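Local coordinates for protein conk-C1 (Conus cocceus, PDB 6YHT) that probably blocks potassium channels as a Kunitz-type cone snail toxin, acting as a molecular lid, at residues 46-49 and 50-53. Residues are numbered along the deposited sequence; the frame is centred on the assembly and turned at random.
Sequences FIHT and FDCQ
Asp-51 turns back onto His-48 and Phe-46 from the first turn of a helix, whereas Phe-50 just before it, with CG anti to the backbone N (chi1 172°), sends its ring away from the loop to meet His-54. CB of Asp-51 lies 3.7 Å from CD1 of Phe-46, and the carboxylate swings round to the backbone of His-48, where N of His-48 makes a weak hydrogen bond to OD2 of Asp-51 (3.4 Å). His-48 is at the N-cap, and this acceptance of its N-H by the acid three residues on resembles one half of a capping box; CB of His-48 rests against both carboxylate oxygens. ND1 of His-48 stays 4.4 Å from OD2 of Asp-51, and the carboxylate might slightly favour protonation of the imidazole. Cys-52 stands over the Phe-46 ring: its CA sits 3.6 Å from the ring centroid, almost on the normal, in a CH-pi contact. CB of Cys-52 closes on CD2 of Phe-46, and SG of Cys-52, carried out anti to the backbone N (chi1 178°), lies obliquely 4.5 Å from the centroid of the Phe-46 ring. The Cys-52 amide also gives a weak hydrogen bond to O of His-48. With Gln-53 the regular helical pattern is clear, its N bonding to O of Thr-49 at 2.9 Å and nearly straight, while CG2 of Thr-49 packs alongside CD of Gln-53. This is the start of the C-terminal helix 49-56 of a Kunitz fold, tied to strand 30-36 by the Cys-52 to Cys-31 disulfide and packed through Thr-49 and Cys-52 on Ile-22 of strand 19-25, with which Phe-46 shares backbone hydrogen bonding.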
loop_
_atom_site.group_PDB
_atom_site.type_symbol
_atom_site.label_atom_id
_atom_site.label_comp_id
_atom_site.label_asym_id
_atom_site.label_seq_id
_atom_site.Cartn_x
_atom_site.Cartn_y
_atom_site.Cartn_z
ATOM N N PHE A 46 -2.311 -2.394 -1.793
ATOM C CA PHE A 46 -2.557 -3.627 -2.525
ATOM C C PHE A 46 -3.225 -4.648 -1.620
ATOM O O PHE A 46 -3.001 -4.662 -0.404
ATOM C CB PHE A 46 -1.271 -4.227 -3.062
ATOM C CG PHE A 46 -0.483 -3.306 -3.950
ATOM C CD1 PHE A 46 -0.601 -3.384 -5.327
ATOM C CD2 PHE A 46 0.410 -2.401 -3.409
ATOM C CE1 PHE A 46 0.141 -2.551 -6.151
ATOM C CE2 PHE A 46 1.148 -1.575 -4.217
ATOM C CZ PHE A 46 1.023 -1.652 -5.598
ATOM N N ILE A 47 -4.019 -5.528 -2.226
ATOM C CA ILE A 47 -4.707 -6.560 -1.449
ATOM C C ILE A 47 -3.747 -7.671 -1.068
ATOM O O ILE A 47 -3.859 -8.267 0.010
ATOM C CB ILE A 47 -5.901 -7.120 -2.241
ATOM C CG1 ILE A 47 -6.896 -6.018 -2.574
ATOM C CG2 ILE A 47 -6.573 -8.223 -1.445
ATOM C CD1 ILE A 47 -8.047 -5.903 -1.591
ATOM N N HIS A 48 -2.795 -7.981 -1.945
ATOM C CA HIS A 48 -1.862 -9.067 -1.725
ATOM C C HIS A 48 -0.445 -8.606 -1.979
ATOM O O HIS A 48 -0.199 -7.631 -2.698
ATOM C CB HIS A 48 -2.169 -10.278 -2.619
ATOM C CG HIS A 48 -3.319 -11.075 -2.123
ATOM N ND1 HIS A 48 -4.552 -11.044 -2.727
ATOM C CD2 HIS A 48 -3.445 -11.867 -1.038
ATOM C CE1 HIS A 48 -5.382 -11.812 -2.053
ATOM N NE2 HIS A 48 -4.740 -12.322 -1.022
ATOM N N THR A 49 0.484 -9.359 -1.383
ATOM C CA THR A 49 1.895 -9.036 -1.499
ATOM C C THR A 49 2.360 -9.182 -2.930
ATOM O O THR A 49 3.100 -8.334 -3.439
ATOM C CB THR A 49 2.705 -9.941 -0.575
ATOM O OG1 THR A 49 2.242 -9.770 0.770
ATOM C CG2 THR A 49 4.164 -9.582 -0.635
ATOM N N PHE A 50 1.927 -10.249 -3.600
ATOM C CA PHE A 50 2.301 -10.448 -4.993
ATOM C C PHE A 50 1.960 -9.225 -5.847
ATOM O O PHE A 50 2.765 -8.779 -6.673
ATOM C CB PHE A 50 1.609 -11.694 -5.546
ATOM C CG PHE A 50 1.806 -11.858 -7.019
ATOM C CD1 PHE A 50 3.006 -12.315 -7.513
ATOM C CD2 PHE A 50 0.807 -11.522 -7.910
ATOM C CE1 PHE A 50 3.205 -12.449 -8.869
ATOM C CE2 PHE A 50 0.998 -11.655 -9.263
ATOM C CZ PHE A 50 2.192 -12.122 -9.744
ATOM N N ASP A 51 0.756 -8.681 -5.674
ATOM C CA ASP A 51 0.356 -7.499 -6.434
ATOM C C ASP A 51 1.380 -6.391 -6.269
ATOM O O ASP A 51 1.784 -5.737 -7.237
ATOM C CB ASP A 51 -1.006 -6.995 -5.957
ATOM C CG ASP A 51 -2.022 -8.089 -5.831
ATOM O OD1 ASP A 51 -1.718 -9.239 -6.194
ATOM O OD2 ASP A 51 -3.135 -7.780 -5.367
ATOM N N CYS A 52 1.810 -6.172 -5.031
ATOM C CA CYS A 52 2.758 -5.113 -4.746
ATOM C C CYS A 52 4.103 -5.416 -5.382
ATOM O O CYS A 52 4.639 -4.603 -6.143
ATOM C CB CYS A 52 2.878 -4.944 -3.227
ATOM S SG CYS A 52 4.061 -3.702 -2.746
ATOM N N GLN A 53 4.651 -6.599 -5.102
ATOM C CA GLN A 53 5.968 -6.936 -5.625
ATOM C C GLN A 53 5.993 -6.923 -7.132
ATOM O O GLN A 53 6.998 -6.523 -7.728
ATOM C CB GLN A 53 6.402 -8.302 -5.123
ATOM C CG GLN A 53 6.344 -8.380 -3.643
ATOM C CD GLN A 53 7.044 -9.587 -3.119
ATOM O OE1 GLN A 53 6.725 -10.711 -3.507
ATOM N NE2 GLN A 53 8.025 -9.370 -2.239
#